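Local coordinates for carbohydrate esterase family 2 (CE2) (Chaetomium olivicolor, PDB 4XVH), which probably removes acetyl groups from xylan-type polysaccharides, as a family 2 carbohydrate esterase with an added carbohydrate-binding domain, at residues A[82-87]-A[160-165]; A[112-117]-A[144-149]; A[119-124]-A[136-141]. All coordinates share one frame; numbering follows the deposited sequence.

Interaction 1 (A[82-87]-A[160-165]); sequences RSEPAY and AWSGKG. With PEU (2,5,8,11,14,17,20,23,26,29,32,35,38,41,44,47,50,53,56,59,62,65,68,71,74,77,80-heptacosaoxadooctacontan-82-ol), chain C.
The carboxylate of Glu-84 takes two bonds from Ser-162. The hydroxyl OG of Ser-162 gives its hydrogen to Glu-84 OE2 at 2.6 Å. The backbone N of Ser-162 reaches Glu-84 OE1 at 2.7 Å in a nearly straight bond, 169° at the hydrogen. Both oxygens use their syn lone pairs, so the serine bridges both oxygens, which should hold the carboxylate in its rotation. Ser-162 CB lies in front of the two oxygens, close to their plane, 3.3 Å from both OE1 and OE2 of Glu-84. With the Glu-84 chain extended beyond CG, the acid spans from one loop to the other. An alanine here would probably leave N and OG of Ser-162 without these acceptors and let the hydroxyl turn.

The contact joins two domains. Residues 82-87 link two strands of the N-terminal jelly-roll beta sandwich. Residues 160-165 follow strand 155-160 of the SGNH-type esterase domain and hold a type II turn from Trp-161 to Lys-164. Gly-163 has positive phi in this turn.

Beside the polar pair lies an apolar patch. Trp-161 has CG anti to the backbone N (chi1 -175°), and its ring meets the turn at Pro-85 and Ala-86. Pro-85 CB sits over one face, near the rim, 4.2 Å from Trp-161 CZ3. Lys-164 CE covers the opposite face. Ala-86 CB approaches Trp-161 NE1 obliquely, at 3.8 Å.

A bound polyether, PEU, runs past both loops. Its OAW accepts a bond from Gly-163 N at 2.9 Å. Its OAK lies over one face of the Tyr-87 ring, 3.8 Å from Tyr-87 CZ. Glu-84 CG meets the edge of that ring, in plane. Tyr-87 OH is hydrogen-bonded to Asn-133.

Interaction 2 (A[112-117]-A[144-149]); sequences IDIIGD and YGVLAA
Ile-114 packs directly on the helix backbone at Gly-145. Its CD1 lies 3.6 Å from Gly-145 O, and its CG2 is 4.2 Å from Gly-145 CA. A side chain on residue 145 would point at the strand and clash with Ile-114 CG2, so glycine is what lets the helix come this close. The chi2 of Ile-114, 149°, falls short of fully anti and puts CD1 against the carbonyl of Gly-145. The same methyl only grazes Val-146, with CD1 to CG2 at 4.5 Å.

Tyr-144 closes one end of this tight part. The two side chains, Ile-114 and Tyr-144, pass antiparallel to one another, and Ile-114 CG2 comes 3.9 Å from Tyr-144 OH. That hydroxyl has its main partner in Thr-120 OG1, with a weak bond from Asn-211.

The other end is looser. Ile-112 CD1 touches Ala-149 at 4.1 Å from CA and 4.3 Å from CB. This end is still buried, and there is no solvent side among the touching residues. Van der Waals packing alone joins the two segments.

The strand and helix run antiparallel, 171° between their directions, with axes 9.2 Å apart at closest. Helix 144-151 belongs to a beta-alpha-beta crossover from strand 111-116 to its parallel neighbour 155-160. Val-146 and Ala-149 also rest on Tyr-156 of that neighbour. Ile-112 touches strand 207-211 on the other flank, while helix 309-327 packs on the helix at Tyr-144, Leu-147 and Ala-148.

Interaction 3 (A[119-124]-A[136-141]); sequences ITVGYG and ALEDNP
Asn-140 ND2 donates to Val-121 O at 3.0 Å, with 158° at the hydrogen. The acceptor lies almost in the amide plane of Asn-140, but the donor stands above the carbonyl plane of Val-121, 48° out of it. The chi1 of Asn-140, -174°, sends CG away from the backbone N, and from there ND2 reaches the end of helix 118-121. There ND2 is also 3.0 Å from Thr-120 O. Val-121 O has a further contact with Asn-140 CA, a CA-H...O approach of 3.2 Å.

Gly-122 O is met in a similar double way. Asp-139 N gives it a hydrogen bond of 3.2 Å, and Glu-138 CA makes a CA-H...O contact at 3.3 Å. Gly-122 leaves the helix with positive phi. A CB there would be tight against Asp-139 C and Asn-140 N, both 3.1 Å away, and against the preceding carbonyl.

The Glu-138 carboxylate lies against apolar atoms in this contact. OE1 and OE2 are both 3.8 Å from Val-121 CG1, and OE2 comes obliquely to the Tyr-123 ring. OE2 is hydrogen-bonded to Asn-133 ND2 and also lies close to the carboxylate of Glu-84. Tyr-123 OH is bonded to Asp-304.

Gly-116, Asp-117 and Ser-118 lead into helix 118-121, consistent with the GDS(L) block of SGNH hydrolases. The two segments run roughly antiparallel. They tie the end of this short helix to the loop that leads into helix 144-151. Strand 155-160 lies beneath: Thr-120 and Asn-140 both touch Val-158, and Val-121 touches Ala-160. Tyr-123 reaches the other way, meeting the ring of His-306 and the bound PEU.

All three contacts are largely buried, but only interaction 2 is plain apolar core, between strand and helix. Interactions 1 and 3 are built from loops and rely on polar bonds. Interaction 1 crosses the domain boundary and lines the PEU site. Interaction 3 stays within the esterase domain and uses mostly backbone acceptors. Interactions 1 and 3 meet at Glu-84 OE2 and Glu-138 OE2, 2.6 Å apart, so the two acids probably share a proton. Interactions 2 and 3 are joined by the hydroxyls of Tyr-144 and Thr-120. Interactions 1 and 2 abut where Ala-160 CB packs on Gly-116 O.

Interaction 1 (A[82-87]-A[160-165])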
loop_
_atom_site.group_PDB
_atom_site.type_symbol
_atom_site.label_atom_id
_atom_site.label_comp_id
_atom_site.label_asym_id
_atom_site.label_seq_id
_atom_site.Cartn_x
_atom_site.Cartn_y
_atom_site.Cartn_z
ATOM N N ARG A 82 -1.931 1.917 9.279
ATOM C CA ARG A 82 -1.833 3.128 8.468
ATOM C C ARG A 82 -0.419 3.305 7.892
ATOM O O ARG A 82 -0.237 3.971 6.863
ATOM C CB ARG A 82 -2.152 4.368 9.330
ATOM C CG ARG A 82 -3.577 4.442 9.852
ATOM C CD ARG A 82 -3.660 5.324 11.075
ATOM N NE ARG A 82 -3.232 6.705 10.845
ATOM C CZ ARG A 82 -4.018 7.671 10.345
ATOM N NH1 ARG A 82 -5.287 7.430 10.020
ATOM N NH2 ARG A 82 -3.541 8.913 10.200
ATOM N N SER A 83 0.574 2.760 8.607
ATOM C CA SER A 83 1.975 3.106 8.400
ATOM C C SER A 83 2.799 1.957 7.838
ATOM O O SER A 83 2.253 0.896 7.497
ATOM C CB SER A 83 2.603 3.589 9.725
ATOM O OG SER A 83 2.453 2.606 10.740
ATOM N N GLU A 84 4.117 2.136 7.773
ATOM C CA GLU A 84 4.942 1.239 6.952
ATOM C C GLU A 84 6.109 0.614 7.731
ATOM O O GLU A 84 6.475 1.091 8.805
ATOM C CB GLU A 84 5.477 2.013 5.735
ATOM C CG GLU A 84 6.533 3.072 6.147
ATOM C CD GLU A 84 7.082 3.827 4.945
ATOM O OE1 GLU A 84 7.763 3.181 4.099
ATOM O OE2 GLU A 84 6.803 5.048 4.846
ATOM N N PRO A 85 6.700 -0.450 7.183
ATOM C CA PRO A 85 7.742 -1.166 7.926
ATOM C C PRO A 85 8.939 -0.306 8.311
ATOM O O PRO A 85 9.555 -0.568 9.346
ATOM C CB PRO A 85 8.184 -2.276 6.956
ATOM C CG PRO A 85 7.266 -2.233 5.805
ATOM C CD PRO A 85 6.237 -1.187 5.997
ATOM N N ALA A 86 9.239 0.712 7.513
ATOM C CA ALA A 86 10.433 1.509 7.760
ATOM C C ALA A 86 10.377 2.179 9.128
ATOM O O ALA A 86 11.416 2.452 9.708
ATOM C CB ALA A 86 10.623 2.580 6.674
ATOM N N TYR A 87 9.168 2.448 9.630
ATOM C CA TYR A 87 9.018 3.141 10.913
ATOM C C TYR A 87 8.867 2.160 12.076
ATOM O O TYR A 87 9.204 2.483 13.211
ATOM C CB TYR A 87 7.822 4.101 10.882
ATOM C CG TYR A 87 8.094 5.381 10.111
ATOM C CD1 TYR A 87 8.731 6.465 10.715
ATOM C CD2 TYR A 87 7.748 5.490 8.761
ATOM C CE1 TYR A 87 8.997 7.626 10.000
ATOM C CE2 TYR A 87 8.009 6.661 8.040
ATOM C CZ TYR A 87 8.632 7.721 8.666
ATOM O OH TYR A 87 8.888 8.867 7.926
ATOM N N ALA A 160 4.461 -2.000 -0.234
ATOM C CA ALA A 160 5.031 -0.691 -0.560
ATOM C C ALA A 160 5.967 -0.236 0.515
ATOM O O ALA A 160 5.797 -0.606 1.673
ATOM C CB ALA A 160 3.933 0.326 -0.755
ATOM N N TRP A 161 6.959 0.580 0.144
ATOM C CA TRP A 161 8.003 0.962 1.090
ATOM C C TRP A 161 8.519 2.332 0.614
ATOM O O TRP A 161 8.859 2.478 -0.553
ATOM C CB TRP A 161 9.123 -0.100 1.104
ATOM C CG TRP A 161 10.211 0.082 2.114
ATOM C CD1 TRP A 161 10.914 1.228 2.392
ATOM C CD2 TRP A 161 10.743 -0.938 2.983
ATOM N NE1 TRP A 161 11.841 0.978 3.401
ATOM C CE2 TRP A 161 11.752 -0.341 3.772
ATOM C CE3 TRP A 161 10.451 -2.296 3.176
ATOM C CZ2 TRP A 161 12.479 -1.064 4.733
ATOM C CZ3 TRP A 161 11.181 -3.013 4.125
ATOM C CH2 TRP A 161 12.177 -2.397 4.888
ATOM N N SER A 162 8.540 3.323 1.499
ATOM C CA SER A 162 8.933 4.670 1.079
ATOM C C SER A 162 10.378 4.697 0.583
ATOM O O SER A 162 11.259 4.078 1.189
ATOM C CB SER A 162 8.748 5.669 2.220
ATOM O OG SER A 162 7.350 5.840 2.423
ATOM N N GLY A 163 10.594 5.408 -0.520
ATOM C CA GLY A 163 11.926 5.647 -1.046
ATOM C C GLY A 163 12.354 4.590 -2.040
ATOM O O GLY A 163 13.401 4.733 -2.669
ATOM N N LYS A 164 11.537 3.543 -2.203
ATOM C CA LYS A 164 11.937 2.420 -3.022
ATOM C C LYS A 164 11.604 2.629 -4.479
ATOM O O LYS A 164 10.622 3.278 -4.836
ATOM C CB LYS A 164 11.293 1.126 -2.525
ATOM C CG LYS A 164 11.741 0.738 -1.118
ATOM C CD LYS A 164 13.254 0.465 -1.071
ATOM C CE LYS A 164 13.636 -0.193 0.260
ATOM N NZ LYS A 164 15.100 -0.510 0.320
ATOM N N GLY A 165 12.424 2.032 -5.335
ATOM C CA GLY A 165 12.198 2.112 -6.760
ATOM C C GLY A 165 12.068 0.753 -7.439
ATOM O O GLY A 165 12.066 -0.297 -6.796
HETATM C CAA PEU C . 12.955 0.755 13.247
HETATM O OAB PEU C . 13.574 1.966 12.779
HETATM C CAC PEU C . 15.015 1.800 12.487
HETATM C CAD PEU C . 15.881 3.011 11.973
HETATM O OAE PEU C . 15.925 4.125 12.897
HETATM C CAF PEU C . 14.626 4.758 13.129
HETATM C CAG PEU C . 13.955 5.639 12.062
HETATM O OAH PEU C . 13.736 5.086 10.755
HETATM C CAI PEU C . 12.936 5.987 9.939
HETATM C CAJ PEU C . 12.905 5.583 8.460
HETATM O OAK PEU C . 12.053 6.480 7.698
HETATM C CAL PEU C . 12.383 6.374 6.297
HETATM C CAM PEU C . 11.560 7.286 5.394
HETATM O OAN PEU C . 12.233 7.178 4.123
HETATM C CAO PEU C . 11.711 8.052 3.098
HETATM C CAP PEU C . 12.931 8.073 2.200
HETATM O OAQ PEU C . 13.105 8.794 0.956
HETATM C CAR PEU C . 12.856 10.235 0.941
HETATM C CAS PEU C . 11.414 10.801 0.911
HETATM O OAT PEU C . 10.650 10.447 -0.310
HETATM C CAU PEU C . 10.401 9.026 -0.532
HETATM C CAV PEU C . 9.624 8.777 -1.843
HETATM O OAW PEU C . 9.290 7.400 -2.148
#

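Interaction 2 (A[112-117]-A[144-149])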
loop_
_atom_site.group_PDB
_atom_site.type_symbol
_atom_site.label_atom_id
_atom_site.label_comp_id
_atom_site.label_asym_id
_atom_site.label_seq_id
_atom_site.Cartn_x
_atom_site.Cartn_y
_atom_site.Cartn_z
ATOM N N ILE A 112 -7.092 -7.416 -4.985
ATOM C CA ILE A 112 -6.205 -6.500 -5.700
ATOM C C ILE A 112 -4.865 -6.312 -4.970
ATOM O O ILE A 112 -4.852 -6.003 -3.773
ATOM C CB ILE A 112 -6.898 -5.113 -5.859
ATOM C CG1 ILE A 112 -8.193 -5.229 -6.692
ATOM C CG2 ILE A 112 -5.969 -4.102 -6.459
ATOM C CD1 ILE A 112 -8.922 -3.868 -6.856
ATOM N N ASP A 113 -3.754 -6.459 -5.684
ATOM C CA ASP A 113 -2.445 -6.073 -5.142
ATOM C C ASP A 113 -2.126 -4.631 -5.535
ATOM O O ASP A 113 -2.369 -4.220 -6.676
ATOM C CB ASP A 113 -1.325 -6.974 -5.665
ATOM C CG ASP A 113 -1.145 -8.243 -4.831
ATOM O OD1 ASP A 113 -2.022 -8.525 -3.988
ATOM O OD2 ASP A 113 -0.141 -8.970 -5.034
ATOM N N ILE A 114 -1.548 -3.878 -4.601
ATOM C CA ILE A 114 -1.094 -2.529 -4.902
ATOM C C ILE A 114 0.371 -2.399 -4.524
ATOM O O ILE A 114 0.714 -2.528 -3.363
ATOM C CB ILE A 114 -1.911 -1.501 -4.135
ATOM C CG1 ILE A 114 -3.412 -1.884 -4.208
ATOM C CG2 ILE A 114 -1.622 -0.100 -4.677
ATOM C CD1 ILE A 114 -4.218 -1.489 -3.005
ATOM N N ILE A 115 1.235 -2.158 -5.505
ATOM C CA ILE A 115 2.676 -2.230 -5.269
ATOM C C ILE A 115 3.296 -0.869 -5.557
ATOM O O ILE A 115 3.057 -0.324 -6.631
ATOM C CB ILE A 115 3.343 -3.278 -6.172
ATOM C CG1 ILE A 115 2.671 -4.657 -5.994
ATOM C CG2 ILE A 115 4.865 -3.324 -5.888
ATOM C CD1 ILE A 115 2.949 -5.648 -7.165
ATOM N N GLY A 116 4.091 -0.326 -4.627
ATOM C CA GLY A 116 4.688 0.965 -4.896
ATOM C C GLY A 116 5.617 1.500 -3.837
ATOM O O GLY A 116 6.250 0.734 -3.082
ATOM N N ASP A 117 5.705 2.828 -3.789
ATOM C CA ASP A 117 6.629 3.490 -2.888
ATOM C C ASP A 117 5.860 4.314 -1.846
ATOM O O ASP A 117 4.769 3.939 -1.432
ATOM C CB ASP A 117 7.577 4.385 -3.685
ATOM C CG ASP A 117 6.838 5.353 -4.625
ATOM O OD1 ASP A 117 5.703 5.775 -4.322
ATOM O OD2 ASP A 117 7.401 5.696 -5.683
ATOM N N TYR A 144 -4.892 6.268 -2.786
ATOM C CA TYR A 144 -5.580 6.030 -4.059
ATOM C C TYR A 144 -5.817 4.520 -4.266
ATOM O O TYR A 144 -6.882 4.103 -4.715
ATOM C CB TYR A 144 -4.756 6.615 -5.241
ATOM C CG TYR A 144 -3.528 5.760 -5.506
ATOM C CD1 TYR A 144 -2.406 5.809 -4.656
ATOM C CD2 TYR A 144 -3.532 4.825 -6.537
ATOM C CE1 TYR A 144 -1.306 4.963 -4.861
ATOM C CE2 TYR A 144 -2.454 3.993 -6.753
ATOM C CZ TYR A 144 -1.337 4.066 -5.915
ATOM O OH TYR A 144 -0.281 3.197 -6.154
ATOM N N GLY A 145 -4.842 3.678 -3.917
ATOM C CA GLY A 145 -5.020 2.255 -4.214
ATOM C C GLY A 145 -6.067 1.598 -3.324
ATOM O O GLY A 145 -6.884 0.789 -3.766
ATOM N N VAL A 146 -6.028 1.926 -2.038
ATOM C CA VAL A 146 -7.038 1.411 -1.105
ATOM C C VAL A 146 -8.451 1.956 -1.382
ATOM O O VAL A 146 -9.451 1.214 -1.333
ATOM C CB VAL A 146 -6.593 1.724 0.330
ATOM C CG1 VAL A 146 -7.719 1.383 1.336
ATOM C CG2 VAL A 146 -5.280 0.912 0.606
ATOM N N LEU A 147 -8.543 3.244 -1.689
ATOM C CA LEU A 147 -9.836 3.833 -1.997
ATOM C C LEU A 147 -10.457 3.189 -3.277
ATOM O O LEU A 147 -11.669 2.984 -3.357
ATOM C CB LEU A 147 -9.695 5.348 -2.157
ATOM C CG LEU A 147 -9.391 6.108 -0.855
ATOM C CD1 LEU A 147 -9.337 7.637 -1.140
ATOM C CD2 LEU A 147 -10.482 5.766 0.195
ATOM N N ALA A 148 -9.614 2.868 -4.252
ATOM C CA ALA A 148 -10.060 2.148 -5.446
ATOM C C ALA A 148 -10.561 0.748 -5.078
ATOM O O ALA A 148 -11.600 0.325 -5.566
ATOM C CB ALA A 148 -8.914 2.049 -6.491
ATOM N N ALA A 149 -9.807 0.026 -4.255
ATOM C CA ALA A 149 -10.230 -1.326 -3.850
ATOM C C ALA A 149 -11.553 -1.244 -3.069
ATOM O O ALA A 149 -12.467 -2.016 -3.302
ATOM C CB ALA A 149 -9.119 -1.988 -2.997
#

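Interaction 3 (A[119-124]-A[136-141])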
loop_
_atom_site.group_PDB
_atom_site.type_symbol
_atom_site.label_atom_id
_atom_site.label_comp_id
_atom_site.label_asym_id
_atom_site.label_seq_id
_atom_site.Cartn_x
_atom_site.Cartn_y
_atom_site.Cartn_z
ATOM N N ILE A 119 4.131 6.900 -2.079
ATOM C CA ILE A 119 2.807 7.338 -2.523
ATOM C C ILE A 119 1.764 6.238 -2.241
ATOM O O ILE A 119 0.614 6.506 -1.806
ATOM C CB ILE A 119 2.834 7.700 -4.023
ATOM C CG1 ILE A 119 3.874 8.817 -4.243
ATOM C CG2 ILE A 119 1.436 8.123 -4.528
ATOM C CD1 ILE A 119 4.171 9.082 -5.732
ATOM N N THR A 120 2.186 4.995 -2.437
ATOM C CA THR A 120 1.317 3.854 -2.209
ATOM C C THR A 120 1.208 3.527 -0.728
ATOM O O THR A 120 0.161 3.068 -0.256
ATOM C CB THR A 120 1.839 2.664 -3.036
ATOM O OG1 THR A 120 1.780 3.055 -4.412
ATOM C CG2 THR A 120 1.065 1.401 -2.806
ATOM N N VAL A 121 2.273 3.802 0.018
ATOM C CA VAL A 121 2.196 3.714 1.468
ATOM C C VAL A 121 1.139 4.664 2.018
ATOM O O VAL A 121 0.310 4.278 2.841
ATOM C CB VAL A 121 3.538 4.082 2.137
ATOM C CG1 VAL A 121 3.332 4.284 3.650
ATOM C CG2 VAL A 121 4.604 3.004 1.858
ATOM N N GLY A 122 1.172 5.908 1.535
ATOM C CA GLY A 122 0.423 6.972 2.174
ATOM C C GLY A 122 1.283 7.869 3.039
ATOM O O GLY A 122 0.804 8.442 3.996
ATOM N N TYR A 123 2.561 7.960 2.691
ATOM C CA TYR A 123 3.517 8.889 3.315
ATOM C C TYR A 123 2.935 10.292 3.442
ATOM O O TYR A 123 2.503 10.866 2.436
ATOM C CB TYR A 123 4.787 8.918 2.445
ATOM C CG TYR A 123 5.965 9.709 2.969
ATOM C CD1 TYR A 123 5.961 11.106 2.931
ATOM C CD2 TYR A 123 7.094 9.056 3.466
ATOM C CE1 TYR A 123 7.031 11.836 3.392
ATOM C CE2 TYR A 123 8.193 9.776 3.928
ATOM C CZ TYR A 123 8.153 11.168 3.893
ATOM O OH TYR A 123 9.216 11.911 4.354
ATOM N N GLY A 124 2.943 10.874 4.642
ATOM C CA GLY A 124 2.631 12.301 4.760
ATOM C C GLY A 124 1.199 12.715 4.445
ATOM O O GLY A 124 0.878 13.914 4.430
ATOM N N ALA A 136 2.322 8.274 12.559
ATOM C CA ALA A 136 0.974 8.776 12.869
ATOM C C ALA A 136 0.356 9.538 11.679
ATOM O O ALA A 136 -0.851 9.491 11.483
ATOM C CB ALA A 136 1.005 9.672 14.108
ATOM N N LEU A 137 1.184 10.202 10.872
ATOM C CA LEU A 137 0.667 11.007 9.747
ATOM C C LEU A 137 0.455 10.185 8.478
ATOM O O LEU A 137 -0.231 10.618 7.545
ATOM C CB LEU A 137 1.595 12.179 9.452
ATOM C CG LEU A 137 1.555 13.272 10.548
ATOM C CD1 LEU A 137 2.476 14.441 10.215
ATOM C CD2 LEU A 137 0.123 13.805 10.768
ATOM N N GLU A 138 1.074 9.009 8.420
ATOM C CA GLU A 138 0.842 8.123 7.294
ATOM C C GLU A 138 -0.593 7.619 7.357
ATOM O O GLU A 138 -1.133 7.422 8.449
ATOM C CB GLU A 138 1.855 6.967 7.308
ATOM C CG GLU A 138 3.267 7.486 7.187
ATOM C CD GLU A 138 4.239 6.405 6.795
ATOM O OE1 GLU A 138 4.032 5.264 7.275
ATOM O OE2 GLU A 138 5.187 6.698 6.001
ATOM N N ASP A 139 -1.211 7.372 6.207
ATOM C CA ASP A 139 -2.619 6.991 6.242
ATOM C C ASP A 139 -2.949 6.067 5.071
ATOM O O ASP A 139 -3.636 6.468 4.136
ATOM C CB ASP A 139 -3.512 8.249 6.211
ATOM C CG ASP A 139 -4.949 7.981 6.651
ATOM O OD1 ASP A 139 -5.381 6.809 6.619
ATOM O OD2 ASP A 139 -5.664 8.960 7.038
ATOM N N ASN A 140 -2.444 4.833 5.126
ATOM C CA ASN A 140 -2.648 3.912 4.022
ATOM C C ASN A 140 -4.134 3.747 3.683
ATOM O O ASN A 140 -4.447 3.617 2.515
ATOM C CB ASN A 140 -2.013 2.531 4.320
ATOM C CG ASN A 140 -2.077 1.587 3.109
ATOM O OD1 ASN A 140 -2.791 0.568 3.131
ATOM N ND2 ASN A 140 -1.344 1.941 2.030
ATOM N N PRO A 141 -5.046 3.731 4.693
ATOM C CA PRO A 141 -6.465 3.522 4.329
ATOM C C PRO A 141 -7.065 4.649 3.469
ATOM O O PRO A 141 -8.195 4.478 2.942
ATOM C CB PRO A 141 -7.179 3.453 5.682
ATOM C CG PRO A 141 -6.133 2.909 6.655
ATOM C CD PRO A 141 -4.814 3.530 6.150
#